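Local coordinates for protein redox-sensing transcriptional repressor Rex (Thermoanaerobacter ethanolicus, PDB 3WG9) that acts as a homodimeric, DNA-binding transcriptional repressor that probably adjusts gene expression to the cellular NADH/NAD(+) redox state, at residues B[16-21]-B[42-47]; B[31-36]-B[66-71]; B[113-118]-B[130-135]; B[150-155]-B[174-179]; B[158-163]-B[181-186]. All coordinates share one frame; numbering follows the deposited sequence.

Contact 1. Residues B[16-21]-B[42-47]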
# COMPACT_ATOMS: atom_id res chain seq x y z
N PRO B 16 -8.17 9.46 0.53
CA PRO B 16 -8.36 8.46 -0.53
C PRO B 16 -9.27 7.30 -0.15
O PRO B 16 -9.91 6.75 -1.04
CB PRO B 16 -6.92 7.99 -0.87
CG PRO B 16 -6.04 9.14 -0.29
CD PRO B 16 -6.77 9.55 0.96
N ARG B 17 -9.27 6.90 1.12
CA ARG B 17 -10.22 5.87 1.58
C ARG B 17 -11.66 6.37 1.39
O ARG B 17 -12.51 5.65 0.84
CB ARG B 17 -9.97 5.50 3.04
CG ARG B 17 -8.53 5.02 3.35
CD ARG B 17 -8.43 4.63 4.85
NE ARG B 17 -9.46 3.64 5.18
CZ ARG B 17 -10.21 3.67 6.28
NH1 ARG B 17 -10.07 4.64 7.17
NH2 ARG B 17 -11.08 2.70 6.51
N TYR B 18 -11.95 7.64 1.72
CA TYR B 18 -13.34 8.09 1.45
C TYR B 18 -13.64 8.05 -0.04
O TYR B 18 -14.72 7.59 -0.46
CB TYR B 18 -13.55 9.51 1.96
CG TYR B 18 -13.22 9.73 3.42
CD1 TYR B 18 -13.44 8.74 4.38
CD2 TYR B 18 -12.75 10.96 3.84
CE1 TYR B 18 -13.16 8.98 5.73
CE2 TYR B 18 -12.52 11.21 5.17
CZ TYR B 18 -12.70 10.23 6.12
OH TYR B 18 -12.38 10.54 7.43
N HIS B 19 -12.69 8.52 -0.86
CA HIS B 19 -12.90 8.62 -2.32
C HIS B 19 -13.17 7.22 -2.91
O HIS B 19 -14.07 7.00 -3.73
CB HIS B 19 -11.58 9.19 -2.91
CG HIS B 19 -11.63 9.45 -4.38
ND1 HIS B 19 -11.15 8.56 -5.32
CD2 HIS B 19 -12.09 10.52 -5.07
CE1 HIS B 19 -11.30 9.07 -6.53
NE2 HIS B 19 -11.88 10.26 -6.41
N ARG B 20 -12.38 6.25 -2.51
CA ARG B 20 -12.51 4.88 -3.04
C ARG B 20 -13.86 4.21 -2.66
O ARG B 20 -14.47 3.50 -3.44
CB ARG B 20 -11.35 4.04 -2.44
CG ARG B 20 -11.20 2.58 -3.00
CD ARG B 20 -9.79 1.97 -2.71
NE ARG B 20 -9.28 2.24 -1.37
CZ ARG B 20 -9.65 1.59 -0.26
NH1 ARG B 20 -10.57 0.65 -0.34
NH2 ARG B 20 -9.13 1.88 0.95
N TYR B 21 -14.31 4.43 -1.43
CA TYR B 21 -15.59 3.90 -0.99
C TYR B 21 -16.78 4.56 -1.72
O TYR B 21 -17.66 3.83 -2.18
CB TYR B 21 -15.75 3.95 0.53
CG TYR B 21 -17.08 3.39 0.98
CD1 TYR B 21 -17.47 2.10 0.61
CD2 TYR B 21 -17.95 4.14 1.77
CE1 TYR B 21 -18.69 1.57 0.99
CE2 TYR B 21 -19.19 3.60 2.17
CZ TYR B 21 -19.54 2.31 1.77
OH TYR B 21 -20.74 1.73 2.15
N MET B 42 -16.02 3.23 7.29
CA MET B 42 -14.65 3.71 7.35
C MET B 42 -13.92 3.42 8.64
O MET B 42 -12.70 3.53 8.68
CB MET B 42 -14.66 5.23 7.11
CG MET B 42 -15.25 5.55 5.76
SD MET B 42 -14.18 4.96 4.37
CE MET B 42 -12.62 5.42 5.05
N GLY B 43 -14.65 3.11 9.71
CA GLY B 43 -14.00 2.93 10.98
C GLY B 43 -13.50 4.27 11.51
O GLY B 43 -12.52 4.32 12.24
N VAL B 44 -14.17 5.36 11.11
CA VAL B 44 -13.80 6.72 11.52
C VAL B 44 -15.12 7.35 12.10
O VAL B 44 -16.15 7.21 11.49
CB VAL B 44 -13.29 7.54 10.27
CG1 VAL B 44 -12.95 8.93 10.65
CG2 VAL B 44 -12.03 6.87 9.60
N THR B 45 -15.09 8.03 13.24
CA THR B 45 -16.34 8.61 13.76
C THR B 45 -17.00 9.57 12.76
O THR B 45 -16.30 10.25 11.98
CB THR B 45 -16.10 9.35 15.05
OG1 THR B 45 -15.25 10.49 14.81
CG2 THR B 45 -15.52 8.40 16.13
N ALA B 46 -18.33 9.65 12.79
CA ALA B 46 -18.97 10.66 11.95
C ALA B 46 -18.42 12.07 12.18
O ALA B 46 -18.29 12.87 11.23
CB ALA B 46 -20.51 10.60 12.10
N SER B 47 -18.08 12.39 13.43
CA SER B 47 -17.61 13.78 13.71
C SER B 47 -16.22 14.01 13.09
O SER B 47 -15.95 15.09 12.56
CB SER B 47 -17.65 14.09 15.19
OG SER B 47 -16.80 13.22 15.93

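Contact 2. Residues B[31-36]-B[66-71]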
# COMPACT_ATOMS: atom_id res chain seq x y z
N LYS B 31 -27.50 6.76 -4.38
CA LYS B 31 -27.65 8.21 -4.46
C LYS B 31 -27.11 8.95 -3.22
O LYS B 31 -26.53 10.03 -3.35
CB LYS B 31 -29.13 8.61 -4.71
CG LYS B 31 -29.45 8.92 -6.19
CD LYS B 31 -28.59 8.10 -7.15
CE LYS B 31 -28.66 8.60 -8.61
NZ LYS B 31 -29.88 8.21 -9.37
N ARG B 32 -27.36 8.40 -2.04
CA ARG B 32 -27.07 9.11 -0.81
C ARG B 32 -26.42 8.16 0.17
O ARG B 32 -26.66 6.96 0.12
CB ARG B 32 -28.36 9.66 -0.20
CG ARG B 32 -28.84 10.98 -0.77
CD ARG B 32 -29.81 11.69 0.20
NE ARG B 32 -29.13 12.53 1.20
CZ ARG B 32 -28.53 13.69 0.91
NH1 ARG B 32 -28.49 14.14 -0.34
NH2 ARG B 32 -27.97 14.39 1.88
N ILE B 33 -25.63 8.69 1.10
CA ILE B 33 -25.13 7.85 2.17
C ILE B 33 -25.18 8.63 3.46
O ILE B 33 -24.80 9.79 3.50
CB ILE B 33 -23.67 7.32 1.90
CG1 ILE B 33 -23.20 6.45 3.07
CG2 ILE B 33 -22.73 8.47 1.66
CD1 ILE B 33 -22.03 5.54 2.73
N SER B 34 -25.69 8.00 4.51
CA SER B 34 -25.86 8.66 5.79
C SER B 34 -24.51 8.75 6.52
O SER B 34 -23.56 7.98 6.22
CB SER B 34 -26.89 7.90 6.63
OG SER B 34 -26.31 6.73 7.20
N SER B 35 -24.42 9.66 7.48
CA SER B 35 -23.19 9.84 8.27
C SER B 35 -22.84 8.58 9.06
O SER B 35 -21.65 8.21 9.17
CB SER B 35 -23.39 10.98 9.30
OG SER B 35 -22.52 12.05 8.99
N ARG B 36 -23.84 7.94 9.63
CA ARG B 36 -23.53 6.76 10.41
C ARG B 36 -23.06 5.60 9.48
O ARG B 36 -22.13 4.89 9.82
CB ARG B 36 -24.66 6.34 11.34
CG ARG B 36 -25.87 5.79 10.65
CD ARG B 36 -26.78 5.08 11.63
NE ARG B 36 -26.04 4.25 12.57
CZ ARG B 36 -26.57 3.28 13.31
NH1 ARG B 36 -27.87 3.01 13.24
NH2 ARG B 36 -25.80 2.58 14.14
N TYR B 66 -24.93 12.52 3.00
CA TYR B 66 -24.23 13.09 1.87
C TYR B 66 -24.83 12.60 0.56
O TYR B 66 -25.17 11.42 0.42
CB TYR B 66 -22.76 12.63 1.93
CG TYR B 66 -22.02 13.07 3.18
CD1 TYR B 66 -21.50 14.35 3.28
CD2 TYR B 66 -21.90 12.22 4.28
CE1 TYR B 66 -20.83 14.74 4.42
CE2 TYR B 66 -21.20 12.61 5.42
CZ TYR B 66 -20.70 13.88 5.47
OH TYR B 66 -20.10 14.33 6.63
N ASN B 67 -24.83 13.47 -0.43
CA ASN B 67 -25.01 13.04 -1.80
C ASN B 67 -23.69 12.39 -2.28
O ASN B 67 -22.61 12.99 -2.18
CB ASN B 67 -25.36 14.25 -2.69
CG ASN B 67 -25.58 13.86 -4.13
OD1 ASN B 67 -24.64 13.83 -4.91
ND2 ASN B 67 -26.83 13.56 -4.50
N VAL B 68 -23.80 11.16 -2.75
CA VAL B 68 -22.65 10.37 -3.15
C VAL B 68 -21.88 11.05 -4.26
O VAL B 68 -20.66 11.22 -4.16
CB VAL B 68 -23.09 8.97 -3.58
CG1 VAL B 68 -21.97 8.24 -4.31
CG2 VAL B 68 -23.58 8.18 -2.39
N GLU B 69 -22.57 11.43 -5.34
CA GLU B 69 -21.87 11.93 -6.51
C GLU B 69 -21.16 13.23 -6.18
O GLU B 69 -20.07 13.50 -6.69
CB GLU B 69 -22.83 12.13 -7.70
CG GLU B 69 -22.13 12.57 -9.00
CD GLU B 69 -23.15 12.74 -10.14
OE1 GLU B 69 -23.97 11.81 -10.34
OE2 GLU B 69 -23.19 13.82 -10.79
N GLU B 70 -21.79 14.08 -5.36
CA GLU B 70 -21.20 15.39 -5.08
C GLU B 70 -20.02 15.26 -4.11
O GLU B 70 -19.04 16.00 -4.21
CB GLU B 70 -22.24 16.34 -4.47
CG GLU B 70 -23.34 16.68 -5.46
CD GLU B 70 -24.25 17.83 -5.01
OE1 GLU B 70 -24.56 17.91 -3.80
OE2 GLU B 70 -24.66 18.64 -5.89
N LEU B 71 -20.15 14.36 -3.14
CA LEU B 71 -19.06 14.15 -2.19
C LEU B 71 -17.90 13.54 -2.98
O LEU B 71 -16.73 13.99 -2.86
CB LEU B 71 -19.48 13.32 -0.99
CG LEU B 71 -18.42 12.89 0.03
CD1 LEU B 71 -17.54 14.07 0.44
CD2 LEU B 71 -18.99 12.15 1.21
O HOH W 1 -25.47 10.52 -5.81
O HOH W 2 -29.42 14.33 -2.73

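Contact 3. Residues B[113-118]-B[130-135]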
# COMPACT_ATOMS: atom_id res chain seq x y z
N LYS B 113 5.72 9.03 -18.85
CA LYS B 113 6.51 9.59 -19.97
C LYS B 113 7.74 8.80 -20.36
O LYS B 113 8.29 9.02 -21.42
CB LYS B 113 6.96 11.02 -19.65
CG LYS B 113 5.84 11.94 -19.40
CD LYS B 113 4.91 11.99 -20.60
CE LYS B 113 3.63 12.66 -20.18
NZ LYS B 113 2.82 13.16 -21.32
N GLY B 114 8.20 7.90 -19.49
CA GLY B 114 9.43 7.18 -19.78
C GLY B 114 9.70 6.18 -18.67
O GLY B 114 9.20 6.35 -17.54
N ILE B 115 10.45 5.14 -19.03
CA ILE B 115 10.92 4.13 -18.13
C ILE B 115 12.43 4.05 -18.27
O ILE B 115 12.97 4.16 -19.37
CB ILE B 115 10.27 2.74 -18.46
CG1 ILE B 115 8.76 2.75 -18.30
CG2 ILE B 115 10.92 1.56 -17.70
CD1 ILE B 115 8.18 1.40 -18.83
N PHE B 116 13.12 3.91 -17.16
CA PHE B 116 14.57 3.99 -17.11
C PHE B 116 15.15 2.73 -16.46
O PHE B 116 14.59 2.16 -15.50
CB PHE B 116 14.99 5.26 -16.38
CG PHE B 116 14.56 6.50 -17.12
CD1 PHE B 116 15.44 7.13 -18.02
CD2 PHE B 116 13.25 6.96 -17.02
CE1 PHE B 116 15.04 8.22 -18.78
CE2 PHE B 116 12.83 8.03 -17.75
CZ PHE B 116 13.74 8.68 -18.65
N ASP B 117 16.29 2.31 -17.01
CA ASP B 117 16.95 1.13 -16.49
C ASP B 117 18.46 1.17 -16.75
O ASP B 117 18.96 1.99 -17.55
CB ASP B 117 16.30 -0.14 -17.08
CG ASP B 117 16.63 -1.38 -16.27
OD1 ASP B 117 15.88 -1.71 -15.32
OD2 ASP B 117 17.69 -2.00 -16.62
N ILE B 118 19.19 0.37 -15.98
CA ILE B 118 20.64 0.39 -16.03
C ILE B 118 21.19 -0.60 -17.07
O ILE B 118 22.37 -0.55 -17.44
CB ILE B 118 21.19 0.12 -14.60
CG1 ILE B 118 22.67 0.45 -14.43
CG2 ILE B 118 20.93 -1.32 -14.11
CD1 ILE B 118 23.34 -0.52 -13.43
N VAL B 130 5.91 2.66 -24.29
CA VAL B 130 6.73 3.63 -23.57
C VAL B 130 8.15 3.09 -23.69
O VAL B 130 8.42 1.91 -23.40
CB VAL B 130 6.29 3.73 -22.07
CG1 VAL B 130 7.28 4.51 -21.26
CG2 VAL B 130 4.93 4.37 -21.98
N GLU B 131 9.05 3.92 -24.17
CA GLU B 131 10.42 3.47 -24.37
C GLU B 131 11.18 3.30 -23.07
O GLU B 131 11.02 4.08 -22.10
CB GLU B 131 11.17 4.44 -25.26
CG GLU B 131 12.18 3.74 -26.16
CD GLU B 131 13.27 4.70 -26.65
OE1 GLU B 131 14.42 4.23 -26.79
OE2 GLU B 131 12.99 5.92 -26.84
N VAL B 132 11.93 2.22 -22.99
CA VAL B 132 12.87 2.08 -21.92
C VAL B 132 14.10 2.84 -22.31
O VAL B 132 14.63 2.61 -23.43
CB VAL B 132 13.19 0.57 -21.64
CG1 VAL B 132 14.35 0.44 -20.59
CG2 VAL B 132 11.92 -0.13 -21.16
N MET B 133 14.63 3.68 -21.42
CA MET B 133 15.82 4.47 -21.78
C MET B 133 16.90 4.27 -20.72
O MET B 133 16.57 3.87 -19.61
CB MET B 133 15.47 5.95 -21.87
CG MET B 133 14.56 6.30 -23.03
SD MET B 133 13.84 7.94 -22.83
CE MET B 133 12.84 8.05 -24.31
N ASP B 134 18.17 4.54 -21.05
CA ASP B 134 19.29 4.50 -20.09
C ASP B 134 19.05 5.53 -18.98
O ASP B 134 18.83 6.70 -19.25
CB ASP B 134 20.61 4.83 -20.81
CG ASP B 134 21.86 4.75 -19.93
OD1 ASP B 134 21.82 4.46 -18.71
OD2 ASP B 134 22.95 4.96 -20.52
N VAL B 135 19.04 5.03 -17.75
CA VAL B 135 18.94 5.81 -16.53
C VAL B 135 20.03 6.91 -16.52
O VAL B 135 19.86 7.92 -15.88
CB VAL B 135 19.01 4.89 -15.29
CG1 VAL B 135 20.45 4.50 -14.96
CG2 VAL B 135 18.35 5.59 -14.03

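Contact 4. Residues B[150-155]-B[174-179]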
# COMPACT_ATOMS: atom_id res chain seq x y z
N GLY B 150 8.77 10.79 -9.75
CA GLY B 150 9.68 9.67 -10.13
C GLY B 150 9.24 8.46 -9.28
O GLY B 150 9.09 8.53 -8.04
N ILE B 151 8.93 7.36 -9.93
CA ILE B 151 8.52 6.15 -9.19
C ILE B 151 9.68 5.19 -9.16
O ILE B 151 10.24 4.89 -10.24
CB ILE B 151 7.36 5.51 -9.94
CG1 ILE B 151 6.25 6.55 -10.11
CG2 ILE B 151 6.91 4.14 -9.23
CD1 ILE B 151 5.06 6.11 -11.00
N LEU B 152 10.09 4.74 -7.96
CA LEU B 152 11.31 3.97 -7.81
C LEU B 152 10.96 2.50 -7.69
O LEU B 152 10.26 2.11 -6.73
CB LEU B 152 12.17 4.39 -6.60
CG LEU B 152 12.74 5.80 -6.48
CD1 LEU B 152 13.53 5.88 -5.15
CD2 LEU B 152 13.65 6.16 -7.66
N CYS B 153 11.38 1.71 -8.69
CA CYS B 153 11.10 0.25 -8.71
C CYS B 153 12.41 -0.50 -8.95
O CYS B 153 12.50 -1.44 -9.75
CB CYS B 153 10.15 -0.00 -9.88
SG CYS B 153 8.50 0.73 -9.63
N ILE B 154 13.49 0.02 -8.41
CA ILE B 154 14.81 -0.60 -8.62
C ILE B 154 15.28 -1.32 -7.37
O ILE B 154 14.67 -1.18 -6.31
CB ILE B 154 15.84 0.47 -8.94
CG1 ILE B 154 15.56 1.76 -8.16
CG2 ILE B 154 15.87 0.72 -10.44
CD1 ILE B 154 16.79 2.60 -8.17
N PRO B 155 16.39 -2.08 -7.47
CA PRO B 155 16.86 -2.72 -6.23
C PRO B 155 17.40 -1.68 -5.25
O PRO B 155 17.67 -0.56 -5.63
CB PRO B 155 18.01 -3.62 -6.71
CG PRO B 155 17.98 -3.60 -8.19
CD PRO B 155 17.28 -2.35 -8.61
N ILE B 174 8.61 11.65 -5.17
CA ILE B 174 9.09 10.31 -5.40
C ILE B 174 8.13 9.35 -4.76
O ILE B 174 7.75 9.49 -3.57
CB ILE B 174 10.51 10.12 -4.77
CG1 ILE B 174 11.51 10.92 -5.66
CG2 ILE B 174 10.89 8.62 -4.77
CD1 ILE B 174 12.94 10.94 -5.09
N TRP B 175 7.70 8.37 -5.57
CA TRP B 175 6.86 7.28 -5.05
C TRP B 175 7.75 6.05 -4.95
O TRP B 175 8.23 5.51 -5.96
CB TRP B 175 5.65 7.08 -5.99
CG TRP B 175 4.52 6.27 -5.42
CD1 TRP B 175 4.16 6.21 -4.09
CD2 TRP B 175 3.59 5.47 -6.13
NE1 TRP B 175 3.01 5.43 -3.94
CE2 TRP B 175 2.66 4.94 -5.18
CE3 TRP B 175 3.41 5.18 -7.48
CZ2 TRP B 175 1.65 4.06 -5.53
CZ3 TRP B 175 2.37 4.31 -7.84
CH2 TRP B 175 1.47 3.82 -6.88
N ASN B 176 8.08 5.64 -3.73
CA ASN B 176 9.20 4.72 -3.51
C ASN B 176 8.67 3.31 -3.17
O ASN B 176 8.09 3.16 -2.12
CB ASN B 176 10.04 5.22 -2.32
CG ASN B 176 11.14 4.23 -1.92
OD1 ASN B 176 11.68 3.49 -2.76
ND2 ASN B 176 11.41 4.15 -0.61
N PHE B 177 8.86 2.33 -4.04
CA PHE B 177 8.44 0.93 -3.75
C PHE B 177 9.47 0.06 -3.01
O PHE B 177 9.19 -1.10 -2.72
CB PHE B 177 8.07 0.21 -5.02
CG PHE B 177 6.70 0.59 -5.51
CD1 PHE B 177 5.60 -0.16 -5.11
CD2 PHE B 177 6.54 1.79 -6.18
CE1 PHE B 177 4.31 0.20 -5.51
CE2 PHE B 177 5.25 2.16 -6.60
CZ PHE B 177 4.15 1.39 -6.23
N LEU B 178 10.65 0.61 -2.79
CA LEU B 178 11.68 -0.18 -2.13
C LEU B 178 11.48 -0.16 -0.65
O LEU B 178 11.21 0.90 -0.09
CB LEU B 178 13.08 0.32 -2.42
CG LEU B 178 13.56 1.12 -3.63
CD1 LEU B 178 15.04 0.72 -3.80
CD2 LEU B 178 12.79 0.99 -4.94
N PRO B 179 11.72 -1.32 -0.01
CA PRO B 179 11.43 -1.51 1.39
C PRO B 179 12.45 -0.80 2.25
O PRO B 179 12.81 -1.32 3.29
CB PRO B 179 11.57 -3.03 1.57
CG PRO B 179 12.64 -3.42 0.60
CD PRO B 179 12.40 -2.49 -0.60

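Contact 5. Residues B[158-163]-B[181-186]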
# COMPACT_ATOMS: atom_id res chain seq x y z
N ASN B 158 21.67 0.87 -5.82
CA ASN B 158 21.86 2.31 -5.96
C ASN B 158 20.56 3.14 -5.87
O ASN B 158 20.39 4.12 -6.59
CB ASN B 158 22.74 2.70 -7.18
CG ASN B 158 23.84 1.68 -7.51
OD1 ASN B 158 24.26 1.57 -8.67
ND2 ASN B 158 24.29 0.93 -6.51
N ALA B 159 19.66 2.79 -4.94
CA ALA B 159 18.46 3.58 -4.69
C ALA B 159 18.59 5.01 -4.12
O ALA B 159 17.92 5.91 -4.62
CB ALA B 159 17.39 2.81 -3.92
N GLN B 160 19.34 5.21 -3.05
CA GLN B 160 19.51 6.56 -2.56
C GLN B 160 20.23 7.41 -3.62
O GLN B 160 19.90 8.57 -3.83
CB GLN B 160 20.32 6.56 -1.26
CG GLN B 160 20.55 7.93 -0.62
CD GLN B 160 19.25 8.58 -0.17
OE1 GLN B 160 18.48 8.01 0.59
NE2 GLN B 160 18.97 9.78 -0.72
N TYR B 161 21.18 6.81 -4.33
CA TYR B 161 21.89 7.56 -5.35
C TYR B 161 20.89 7.95 -6.45
O TYR B 161 20.88 9.08 -6.93
CB TYR B 161 23.06 6.74 -5.91
CG TYR B 161 23.68 7.38 -7.13
CD1 TYR B 161 24.27 8.64 -7.06
CD2 TYR B 161 23.60 6.75 -8.37
CE1 TYR B 161 24.83 9.24 -8.20
CE2 TYR B 161 24.14 7.31 -9.50
CZ TYR B 161 24.75 8.55 -9.41
OH TYR B 161 25.24 9.10 -10.55
N THR B 162 20.01 7.03 -6.81
CA THR B 162 19.01 7.30 -7.83
C THR B 162 18.08 8.41 -7.35
O THR B 162 17.80 9.32 -8.08
CB THR B 162 18.25 6.03 -8.26
OG1 THR B 162 19.21 5.13 -8.81
CG2 THR B 162 17.19 6.33 -9.37
N ALA B 163 17.65 8.35 -6.09
CA ALA B 163 16.75 9.39 -5.52
C ALA B 163 17.50 10.74 -5.55
O ALA B 163 16.93 11.78 -5.91
CB ALA B 163 16.37 9.00 -4.10
N ASP B 181 13.56 3.43 3.67
CA ASP B 181 13.17 4.83 3.75
C ASP B 181 14.27 5.83 3.30
O ASP B 181 15.26 6.08 4.02
CB ASP B 181 12.57 5.15 5.12
CG ASP B 181 11.17 4.54 5.31
OD1 ASP B 181 10.74 3.66 4.51
OD2 ASP B 181 10.45 4.96 6.24
N LEU B 182 14.06 6.40 2.11
CA LEU B 182 15.02 7.30 1.43
C LEU B 182 15.14 8.68 2.07
O LEU B 182 14.23 9.11 2.75
CB LEU B 182 14.63 7.45 -0.04
CG LEU B 182 14.61 6.13 -0.79
CD1 LEU B 182 14.14 6.42 -2.18
CD2 LEU B 182 15.97 5.44 -0.82
N LYS B 183 16.24 9.38 1.83
CA LYS B 183 16.45 10.74 2.31
C LYS B 183 16.24 11.71 1.12
O LYS B 183 16.93 11.55 0.10
CB LYS B 183 17.89 10.92 2.78
CG LYS B 183 18.28 10.08 4.00
CD LYS B 183 17.14 9.88 4.97
CE LYS B 183 17.45 8.72 5.92
NZ LYS B 183 18.81 8.89 6.51
N VAL B 184 15.34 12.69 1.28
CA VAL B 184 15.15 13.76 0.28
C VAL B 184 14.99 15.06 1.06
O VAL B 184 14.64 15.05 2.25
CB VAL B 184 13.84 13.54 -0.58
CG1 VAL B 184 13.90 12.19 -1.40
CG2 VAL B 184 12.66 13.52 0.29
N PRO B 185 15.18 16.20 0.38
CA PRO B 185 15.01 17.49 1.01
C PRO B 185 13.55 17.64 1.41
O PRO B 185 12.65 17.03 0.80
CB PRO B 185 15.37 18.49 -0.12
CG PRO B 185 16.30 17.74 -1.00
CD PRO B 185 15.91 16.26 -0.91
N ASP B 186 13.31 18.50 2.38
CA ASP B 186 12.00 18.64 2.98
C ASP B 186 10.96 19.13 1.98
O ASP B 186 9.76 18.95 2.19
CB ASP B 186 12.05 19.64 4.14
CG ASP B 186 12.62 19.04 5.41
OD1 ASP B 186 12.90 17.83 5.47
OD2 ASP B 186 12.81 19.80 6.39

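Contact 1. Residues B[16-21]-B[42-47]
Arg17 and Met42 run antiparallel as they pass, with the thioether methyl packed flat against the guanidinium: Met42 CE lies 3.2 Å from Arg17 CZ, over the centre of one face. A chi3 of -42° turns CE back toward Arg17, while the same methyl lies 3.5 Å from Tyr18 CD1. Met42 SD meets the tyrosine ring at its edge, a Met-aromatic contact. Val44 stands roughly perpendicular to Tyr18, CG1 beside the hydroxyl that bonds Asp52, and its CG2 comes to the guanidinium rim near NH1. In its own plane the guanidinium grips a single oxygen: Arg17 NH2 donates to Met42 O at 2.8 Å and 155°, and NH1 adds a weak bond. An alanine in place of Arg17 would probably leave Met42 O without both donors and the Met42 methyl without its guanidinium neighbour. Met42 ends helix 35-42, with Gly43 turning out of it at positive phi, so the arginine's positive charge probably offsets the partial negative charge at that C-terminal end, within the predicted helix-turn-helix region.

Contact 2. Residues B[31-36]-B[66-71]
Lys31 O is gripped from two directions: Val68 N donates to it at 3.0 Å in a nearly straight bond (170°), and a water donates at 2.7 Å while accepting from Glu69 N. Two residues on, Ile33 and Tyr66 form an antiparallel hydrogen-bonded pair, with Ile33 N to Tyr66 O 2.9 Å and Tyr66 N to Ile33 O 2.8 Å. Arg32 and Asn67 make the adjoining non-hydrogen-bonded pair. A bend at chi3 (86°) turns Arg32 NE, and the guanidinium lies over the opposing backbone, its face centred on Tyr66 C; a second water joins NH1 weakly to Asn67 ND2. Across the sheet from these polar groups, Ile33 CG2 rests on Tyr66 CB and meets Val68 CG2 at 4.1 Å. This two-stranded ribbon belongs to the winged-helix domain. Asn67, at the N-cap of helix 68-78, takes Glu70 N on OD1 at 2.9 Å, so the first-turn amides of Val68, Glu69 and Glu70 each find an acceptor: a carbonyl, a water and a side-chain oxygen.

Contact 3. Residues B[113-118]-B[130-135]
The Phe116 ring has Asp134 O at its edge and in its plane, 3.6 Å from CD1, while the sulfur of Met133 approaches obliquely, 5.0 Å from SD to the ring centroid, as a Met-aromatic contact. Phe116 and Met133 project together from neighbouring strands, each CG anti to its own carbonyl carbon (chi1 -64° and -68°), with CE1 of the ring 3.9 Å from Met133 CB. Phe141 of helix 138-144 and the Phe116 ring meet edge-to-face. A serine in place of Phe116 would probably leave the methionine sulfur without its aromatic partner and open a gap against Phe141. On the reverse of the sheet, Ile115 lies across Val130, CG1 3.7 Å from Val130 CG1, and its CG2 packs on Val132 CG2. The backbones form a parallel ladder: Met133 N to Ile115 O at 2.7 Å, then Asp117 N to Met133 O and Val135 N to Asp117 O, both 3.0 Å; the first rung, from Ile115 N to Glu131 O, is weak. Asp117, whose OD1 accepts from Ala92 N and whose OD2 accepts from Asn119 N, binds NAD(H) in structures of this protein. An acidic residue ending the second strand, beside the glycine-rich loop, is characteristic of NAD-binding Rossmann folds.

Contact 4. Residues B[150-155]-B[174-179]
Ile151 reaches the edges of two aromatic rings at once: its CD1 lies 4.0 Å from Trp175 CE3, in the indole plane, and its CG2 lies 3.7 Å from Phe177 CE2, near the plane of the phenyl ring. A chi1 of -56° sets CG1 beside the backbone N and leaves CG2 on the side of the phenylalanine. The two rings also meet each other, Phe177 CE2 standing over the tryptophan face toward its rim. Cys153 SG approaches the phenyl ring obliquely, 4.9 Å from the centroid. Beneath these side chains, Trp175 N bonds Gly150 O, Leu152 N bonds Trp175 O at 2.8 Å, and Phe177 N bonds Leu152 O. These are neighbouring parallel strands, 14° apart in direction, of a beta-alpha-beta unit whose crossover is helix 159-168, in the Rossmann domain. Past the strand ends, Ile154 and Phe177 bind NADH in structures of this protein. On the opposite face, Leu152 CG packs 3.8 Å from Ile174 CG2, and its CD1 reaches Asn176 OD1. That oxygen accepts from Leu178 N at 3.1 Å, the donor well above the amide plane, in an Asx turn; ND2 is hydrogen-bonded to Asn192 OD1 and Ile180 O. Leu178 sets CD1 and CD2 close against Ile154 O. The second subunit supplies two partners: its Ser198 OG bonds Trp175 NE1 and its Tyr102 OH bonds the backbone O of Phe177.

Contact 5. Residues B[158-163]-B[181-186]
The first turn of helix 159-168 comes nearest to the irregular segment 181-186 where Gln160 faces Leu182, their CA atoms 6.1 Å apart. The carboxamide of Gln160 then reads the backbone of the next residue with both of its polar atoms. Its OE1 takes Lys183 N at 2.9 Å in an almost straight bond (169°) on a lone pair, and its NE2 donates a hydrogen bond to Lys183 O at 2.8 Å, with that oxygen close to the amide plane. CG lies anti to the backbone N, and a bend at chi2 (64°) swings CD round from there. Asp164 OD1 accepts from the same NE2, which helps to fix which way round the amide sits. Leu182 points toward the helix and spreads its methyls over two alanines, CD1 3.9 Å from Ala163 CB and CD2 4.3 Å from Ala159 CB. Lys183 CB rests near Gln160 OE1. On the helix itself, Asn158 O accepts from both Thr162 N and Thr162 OG1, the hydroxyl at 2.7 Å, the two donors coming from opposite faces of the carbonyl plane. Thr162 contacts NADH and Asp181 ligates zinc in structures of this protein. The contact thus ties the crossover helix of a Rossmann beta-alpha-beta unit, which carries Thr162, to the loop after its second strand, which carries Asp181.

In the fold
From the N terminus, contact 1 brings the end of helix 35-42 back to helix 9-27. Contact 2 opens inside that loop and closes beyond it at 66-71, so the two cross; they touch through Tyr21 and Ile33 and together tie helix 9-27, the end of helix 35-42 and the two-stranded ribbon with helix 68-78 in the winged-helix domain. Contact 3 follows in series, about 37 Å from contact 1 between centres, closing a short loop at the outer edge of the Rossmann sheet. Contact 4 joins two inner strands of that sheet. Contact 5 starts between its segments and ends after them, so these also cross, with Leu152 against Leu182 and Leu178 against Ala159. Contacts 1 and 4 both reach the second subunit.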